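Long-range contact in hypothetical protein TM1631 (Thermotoga maritima, PDB 1VPQ), which is of unknown function but belongs to the DUF72 family, whose fold is of the TIM-barrel type: residues G216-Y224 with F250-N261. Sequence-based numbering, arbitrary orientation.
With SO4 (sulfate ion), chain B; SO4 (sulfate ion), chain C.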
ATOM      1  N   GLY A 216      17.650   5.644  -1.556  1.00 42.70           N
ATOM      2  CA  GLY A 216      16.667   5.328  -0.513  1.00 43.08           C
ATOM      3  C   GLY A 216      15.330   6.014  -0.741  1.00 43.33           C
ATOM      4  O   GLY A 216      14.732   5.850  -1.814  1.00 43.69           O
ATOM      5  N   GLU A 217      14.858   6.781   0.250  1.00 43.28           N
ATOM      6  CA  GLU A 217      13.580   7.506   0.108  1.00 43.42           C
ATOM      7  C   GLU A 217      13.760   8.910  -0.506  1.00 42.77           C
ATOM      8  O   GLU A 217      12.809   9.691  -0.567  1.00 43.01           O
ATOM      9  CB  GLU A 217      12.744   7.531   1.423  1.00 43.82           C
ATOM     10  CG  GLU A 217      11.307   8.152   1.237  1.00 45.12           C
ATOM     11  CD  GLU A 217      10.159   7.455   1.983  1.00 46.31           C
ATOM     12  OE1 GLU A 217       9.918   7.767   3.168  1.00 47.45           O
ATOM     13  OE2 GLU A 217       9.443   6.639   1.359  1.00 48.28           O
ATOM     14  N   GLU A 218      14.961   9.225  -0.991  1.00 41.89           N
ATOM     15  CA  GLU A 218      15.124  10.368  -1.902  1.00 41.25           C
ATOM     16  C   GLU A 218      14.428  10.065  -3.243  1.00 40.30           C
ATOM     17  O   GLU A 218      14.064  10.971  -3.994  1.00 40.12           O
ATOM     18  CB  GLU A 218      16.603  10.708  -2.116  1.00 41.31           C
ATOM     19  CG  GLU A 218      17.320  11.174  -0.835  1.00 42.13           C
ATOM     20  CD  GLU A 218      18.668  11.841  -1.099  1.00 43.58           C
ATOM     21  OE1 GLU A 218      18.961  12.156  -2.272  1.00 44.79           O
ATOM     22  OE2 GLU A 218      19.441  12.062  -0.131  1.00 44.00           O
ATOM     23  N   ARG A 219      14.257   8.780  -3.528  1.00 39.16           N
ATOM     24  CA  ARG A 219      13.452   8.312  -4.652  1.00 38.51           C
ATOM     25  C   ARG A 219      11.993   8.810  -4.598  1.00 37.68           C
ATOM     26  O   ARG A 219      11.391   9.108  -5.642  1.00 37.59           O
ATOM     27  CB  ARG A 219      13.471   6.781  -4.678  1.00 38.44           C
ATOM     28  CG  ARG A 219      12.388   6.178  -5.520  1.00 38.99           C
ATOM     29  CD  ARG A 219      12.222   4.711  -5.251  1.00 39.93           C
ATOM     30  NE  ARG A 219      13.065   3.893  -6.113  1.00 40.36           N
ATOM     31  CZ  ARG A 219      12.900   2.585  -6.291  1.00 40.41           C
ATOM     32  NH1 ARG A 219      11.920   1.939  -5.665  1.00 40.32           N
ATOM     33  NH2 ARG A 219      13.720   1.926  -7.098  1.00 40.04           N
ATOM     34  N   TYR A 220      11.441   8.882  -3.385  1.00 36.58           N
ATOM     35  CA  TYR A 220      10.054   9.308  -3.157  1.00 35.52           C
ATOM     36  C   TYR A 220       9.929  10.806  -2.841  1.00 34.66           C
ATOM     37  O   TYR A 220       8.871  11.268  -2.409  1.00 34.33           O
ATOM     38  CB  TYR A 220       9.428   8.484  -2.033  1.00 35.38           C
ATOM     39  CG  TYR A 220       9.444   6.995  -2.284  1.00 35.16           C
ATOM     40  CD1 TYR A 220       8.454   6.381  -3.059  1.00 35.25           C
ATOM     41  CD2 TYR A 220      10.440   6.191  -1.738  1.00 34.99           C
ATOM     42  CE1 TYR A 220       8.470   5.002  -3.288  1.00 34.99           C
ATOM     43  CE2 TYR A 220      10.469   4.817  -1.960  1.00 35.28           C
ATOM     44  CZ  TYR A 220       9.486   4.226  -2.737  1.00 35.26           C
ATOM     45  OH  TYR A 220       9.527   2.864  -2.953  1.00 35.14           O
ATOM     46  N   ASP A 221      10.999  11.567  -3.070  1.00 33.59           N
ATOM     47  CA  ASP A 221      10.941  13.019  -2.912  1.00 32.83           C
ATOM     48  C   ASP A 221      10.112  13.636  -4.039  1.00 32.21           C
ATOM     49  O   ASP A 221      10.613  13.906  -5.135  1.00 31.31           O
ATOM     50  CB  ASP A 221      12.343  13.631  -2.873  1.00 32.87           C
ATOM     51  CG  ASP A 221      12.317  15.126  -2.655  1.00 32.91           C
ATOM     52  OD1 ASP A 221      11.249  15.671  -2.299  1.00 33.04           O
ATOM     53  OD2 ASP A 221      13.375  15.763  -2.835  1.00 34.63           O
ATOM     54  N   TYR A 222       8.828  13.831  -3.753  1.00 31.82           N
ATOM     55  CA  TYR A 222       7.894  14.429  -4.699  1.00 31.44           C
ATOM     56  C   TYR A 222       6.667  14.933  -3.955  1.00 31.28           C
ATOM     57  O   TYR A 222       6.241  14.320  -2.981  1.00 31.36           O
ATOM     58  CB  TYR A 222       7.476  13.409  -5.745  1.00 31.35           C
ATOM     59  CG  TYR A 222       6.693  13.996  -6.891  1.00 31.08           C
ATOM     60  CD1 TYR A 222       7.342  14.521  -7.996  1.00 30.56           C
ATOM     61  CD2 TYR A 222       5.306  14.004  -6.882  1.00 30.75           C
ATOM     62  CE1 TYR A 222       6.634  15.065  -9.057  1.00 31.20           C
ATOM     63  CE2 TYR A 222       4.576  14.546  -7.948  1.00 31.01           C
ATOM     64  CZ  TYR A 222       5.250  15.070  -9.032  1.00 31.18           C
ATOM     65  OH  TYR A 222       4.561  15.604 -10.091  1.00 30.85           O
ATOM     66  N   LEU A 223       6.122  16.059  -4.410  1.00 30.99           N
ATOM     67  CA  LEU A 223       4.904  16.634  -3.844  1.00 30.63           C
ATOM     68  C   LEU A 223       3.902  16.875  -4.965  1.00 30.68           C
ATOM     69  O   LEU A 223       4.079  17.789  -5.775  1.00 30.66           O
ATOM     70  CB  LEU A 223       5.203  17.953  -3.113  1.00 30.67           C
ATOM     71  CG  LEU A 223       4.026  18.624  -2.376  1.00 30.00           C
ATOM     72  CD1 LEU A 223       3.649  17.880  -1.102  1.00 29.49           C
ATOM     73  CD2 LEU A 223       4.346  20.063  -2.057  1.00 29.11           C
ATOM     74  N   TYR A 224       2.858  16.051  -5.011  1.00 30.26           N
ATOM     75  CA  TYR A 224       1.803  16.213  -5.997  1.00 30.50           C
ATOM     76  C   TYR A 224       1.204  17.624  -5.955  1.00 30.68           C
ATOM     77  O   TYR A 224       0.950  18.168  -4.884  1.00 30.41           O
ATOM     78  CB  TYR A 224       0.686  15.195  -5.762  1.00 30.36           C
ATOM     79  CG  TYR A 224       1.003  13.783  -6.197  1.00 30.76           C
ATOM     80  CD1 TYR A 224       0.824  13.387  -7.525  1.00 30.48           C
ATOM     81  CD2 TYR A 224       1.445  12.827  -5.278  1.00 30.65           C
ATOM     82  CE1 TYR A 224       1.094  12.091  -7.933  1.00 30.35           C
ATOM     83  CE2 TYR A 224       1.723  11.520  -5.681  1.00 30.21           C
ATOM     84  CZ  TYR A 224       1.542  11.163  -7.010  1.00 30.37           C
ATOM     85  OH  TYR A 224       1.816   9.884  -7.425  1.00 30.56           O
ATOM     86  N   PHE A 250      -0.653   7.146   0.156  1.00 29.88           N
ATOM     87  CA  PHE A 250       0.410   7.995  -0.408  1.00 29.65           C
ATOM     88  C   PHE A 250       1.755   7.563   0.132  1.00 29.80           C
ATOM     89  O   PHE A 250       1.938   7.446   1.344  1.00 29.65           O
ATOM     90  CB  PHE A 250       0.202   9.468  -0.046  1.00 29.72           C
ATOM     91  CG  PHE A 250      -0.805  10.165  -0.899  1.00 29.12           C
ATOM     92  CD1 PHE A 250      -2.162   9.983  -0.674  1.00 28.78           C
ATOM     93  CD2 PHE A 250      -0.402  11.000  -1.925  1.00 29.45           C
ATOM     94  CE1 PHE A 250      -3.103  10.623  -1.453  1.00 28.20           C
ATOM     95  CE2 PHE A 250      -1.336  11.646  -2.710  1.00 29.50           C
ATOM     96  CZ  PHE A 250      -2.697  11.453  -2.469  1.00 28.91           C
ATOM     97  N   ASN A 251       2.705   7.372  -0.777  1.00 29.93           N
ATOM     98  CA  ASN A 251       3.968   6.727  -0.471  1.00 30.31           C
ATOM     99  C   ASN A 251       5.164   7.660  -0.612  1.00 30.01           C
ATOM    100  O   ASN A 251       6.297   7.263  -0.342  1.00 29.77           O
ATOM    101  CB  ASN A 251       4.145   5.516  -1.404  1.00 30.63           C
ATOM    102  CG  ASN A 251       5.100   4.484  -0.849  1.00 31.70           C
ATOM    103  OD1 ASN A 251       5.199   4.293   0.366  1.00 33.20           O
ATOM    104  ND2 ASN A 251       5.812   3.806  -1.737  1.00 32.51           N
ATOM    105  N   ASN A 252       4.905   8.887  -1.058  1.00 30.05           N
ATOM    106  CA  ASN A 252       5.946   9.900  -1.237  1.00 30.17           C
ATOM    107  C   ASN A 252       6.284  10.540   0.094  1.00 30.53           C
ATOM    108  O   ASN A 252       6.131  11.739   0.270  1.00 30.68           O
ATOM    109  CB  ASN A 252       5.520  10.957  -2.265  1.00 30.06           C
ATOM    110  CG  ASN A 252       4.187  11.618  -1.930  1.00 29.40           C
ATOM    111  OD1 ASN A 252       3.232  10.955  -1.535  1.00 29.44           O
ATOM    112  ND2 ASN A 252       4.113  12.930  -2.117  1.00 27.82           N
ATOM    113  N   CYS A 253       6.763   9.718   1.025  1.00 31.17           N
ATOM    114  CA  CYS A 253       6.820  10.072   2.453  1.00 31.82           C
ATOM    115  C   CYS A 253       8.022  10.925   2.846  1.00 30.92           C
ATOM    116  O   CYS A 253       8.119  11.369   3.990  1.00 30.42           O
ATOM    117  CB  CYS A 253       6.777   8.797   3.317  1.00 32.04           C
ATOM    118  SG  CYS A 253       5.144   7.943   3.355  1.00 36.87           S
ATOM    119  N   TYR A 254       8.926  11.159   1.901  1.00 30.66           N
ATOM    120  CA  TYR A 254      10.114  11.990   2.153  1.00 30.42           C
ATOM    121  C   TYR A 254       9.697  13.383   2.635  1.00 30.30           C
ATOM    122  O   TYR A 254       9.011  14.119   1.916  1.00 30.52           O
ATOM    123  CB  TYR A 254      10.957  12.099   0.881  1.00 30.45           C
ATOM    124  CG  TYR A 254      12.260  12.862   1.017  1.00 30.31           C
ATOM    125  CD1 TYR A 254      13.409  12.242   1.501  1.00 30.66           C
ATOM    126  CD2 TYR A 254      12.351  14.193   0.623  1.00 30.34           C
ATOM    127  CE1 TYR A 254      14.627  12.947   1.612  1.00 31.47           C
ATOM    128  CE2 TYR A 254      13.555  14.903   0.730  1.00 31.11           C
ATOM    129  CZ  TYR A 254      14.687  14.271   1.224  1.00 31.05           C
ATOM    130  OH  TYR A 254      15.874  14.967   1.326  1.00 33.20           O
ATOM    131  N   LYS A 255      10.092  13.713   3.864  1.00 29.95           N
ATOM    132  CA  LYS A 255       9.810  15.016   4.489  1.00 29.65           C
ATOM    133  C   LYS A 255       8.310  15.367   4.580  1.00 29.27           C
ATOM    134  O   LYS A 255       7.924  16.535   4.470  1.00 29.40           O
ATOM    135  CB  LYS A 255      10.600  16.127   3.787  1.00 29.58           C
ATOM    136  CG  LYS A 255      12.108  16.011   3.983  1.00 29.80           C
ATOM    137  CD  LYS A 255      12.835  17.121   3.233  1.00 30.39           C
ATOM    138  CE  LYS A 255      14.350  17.104   3.460  1.00 30.18           C
ATOM    139  NZ  LYS A 255      14.815  18.291   4.214  1.00 30.86           N
ATOM    140  N   GLY A 256       7.480  14.351   4.796  1.00 28.62           N
ATOM    141  CA  GLY A 256       6.064  14.564   5.097  1.00 28.37           C
ATOM    142  C   GLY A 256       5.192  14.912   3.904  1.00 28.22           C
ATOM    143  O   GLY A 256       4.019  15.242   4.069  1.00 28.28           O
ATOM    144  N   GLN A 257       5.757  14.813   2.703  1.00 27.99           N
ATOM    145  CA  GLN A 257       5.051  15.154   1.480  1.00 27.75           C
ATOM    146  C   GLN A 257       3.818  14.277   1.306  1.00 27.70           C
ATOM    147  O   GLN A 257       2.758  14.769   0.925  1.00 27.71           O
ATOM    148  CB  GLN A 257       6.000  15.071   0.277  1.00 27.80           C
ATOM    149  CG  GLN A 257       6.927  16.287   0.215  1.00 28.39           C
ATOM    150  CD  GLN A 257       8.133  16.125  -0.691  1.00 29.37           C
ATOM    151  OE1 GLN A 257       8.793  15.087  -0.696  1.00 30.79           O
ATOM    152  NE2 GLN A 257       8.450  17.181  -1.440  1.00 28.68           N
ATOM    153  N   ALA A 258       3.959  12.990   1.617  1.00 27.57           N
ATOM    154  CA  ALA A 258       2.850  12.036   1.563  1.00 27.66           C
ATOM    155  C   ALA A 258       1.692  12.444   2.470  1.00 27.58           C
ATOM    156  O   ALA A 258       0.530  12.379   2.074  1.00 28.04           O
ATOM    157  CB  ALA A 258       3.331  10.647   1.938  1.00 27.58           C
ATOM    158  N   ALA A 259       2.023  12.853   3.693  1.00 27.62           N
ATOM    159  CA  ALA A 259       1.028  13.297   4.667  1.00 27.12           C
ATOM    160  C   ALA A 259       0.317  14.565   4.184  1.00 27.06           C
ATOM    161  O   ALA A 259      -0.910  14.644   4.252  1.00 27.09           O
ATOM    162  CB  ALA A 259       1.674  13.512   6.014  1.00 27.04           C
ATOM    163  N   ILE A 260       1.086  15.538   3.684  1.00 26.82           N
ATOM    164  CA  ILE A 260       0.525  16.760   3.083  1.00 26.65           C
ATOM    165  C   ILE A 260      -0.474  16.413   1.986  1.00 26.44           C
ATOM    166  O   ILE A 260      -1.637  16.824   2.044  1.00 26.79           O
ATOM    167  CB  ILE A 260       1.637  17.706   2.524  1.00 26.89           C
ATOM    168  CG1 ILE A 260       2.420  18.337   3.678  1.00 26.42           C
ATOM    169  CG2 ILE A 260       1.041  18.827   1.659  1.00 27.02           C
ATOM    170  CD1 ILE A 260       3.683  19.081   3.265  1.00 26.59           C
ATOM    171  N   ASN A 261      -0.030  15.640   1.002  1.00 26.12           N
ATOM    172  CA  ASN A 261      -0.888  15.241  -0.106  1.00 25.85           C
ATOM    173  C   ASN A 261      -2.090  14.400   0.336  1.00 25.84           C
ATOM    174  O   ASN A 261      -3.192  14.545  -0.210  1.00 25.57           O
ATOM    175  CB  ASN A 261      -0.093  14.478  -1.176  1.00 25.83           C
ATOM    176  CG  ASN A 261       0.889  15.361  -1.938  1.00 26.25           C
ATOM    177  OD1 ASN A 261       1.874  14.868  -2.478  1.00 25.76           O
ATOM    178  ND2 ASN A 261       0.622  16.663  -1.992  1.00 26.49           N
TER
HETATM  179  S   SO4 B 262       7.074   0.622  -2.666  1.00 49.31           S
HETATM  180  O1  SO4 B 262       6.305   0.065  -3.774  1.00 50.28           O
HETATM  181  O2  SO4 B 262       8.381  -0.021  -2.580  1.00 50.49           O
HETATM  182  O3  SO4 B 262       7.249   2.046  -2.907  1.00 49.70           O
HETATM  183  O4  SO4 B 262       6.364   0.377  -1.415  1.00 49.48           O
HETATM  184  S   SO4 C 263      12.161  -1.570  -7.342  1.00 42.12           S
HETATM  185  O1  SO4 C 263      11.815  -1.870  -5.955  1.00 41.66           O
HETATM  186  O2  SO4 C 263      13.601  -1.609  -7.523  1.00 42.36           O
HETATM  187  O3  SO4 C 263      11.576  -2.571  -8.222  1.00 43.40           O
HETATM  188  O4  SO4 C 263      11.665  -0.252  -7.714  1.00 42.25           O
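N252 and N261 hold the loop 216-224 by its backbone at Y222 and Y224, and this is the tight end of the contact. N252 ND2 gives one proton to Y222 O at 2.7 Å, almost perfectly straight (179°) and in the plane of its own amide, and the other to N261 OD1 at 3.0 Å. Y224 N comes to that same N261 OD1, also at 3.0 Å but more bent, and the two donors reach the oxygen from opposite faces of the amide. A weak bond returns from N261 ND2 to Y224 O, while Q264 takes a stronger one from the same nitrogen. The Y224 ring presents its edge to N261 OD1, and its CD2 lies 4.0 Å from F250 CE2. With an alanine at N261, Y224 N and one N-H of N252 would probably lose their acceptor, leaving the N252 amide fixed less firmly, by Y222 O. Toward solvent, van der Waals contacts replace this polar grip. With CG anti to the backbone N (chi1 -177°), the Y254 ring extends to E217 O and the D221 carboxylate, which approach CD1 and CD2 obliquely from the same side; K255 CG covers the other face. Looser still, E218 CG skirts Y254 CE1, and exposed L223 sets CD1 near N261 ND2 and I260 CG2. At the far end N251 ND2, hydrogen-bonded to H205, lies 2.6 Å from O3 of one sulfate; Y220 OH approaches this O3 too, doubtfully close. R219 weakly binds a second sulfate, and K84, R203 and R157 also bind these ions, probably from the crystallisation liquor: consistent with an anion-suited pocket at the C-terminal end of the barrel strands, where TIM barrels carry their active sites.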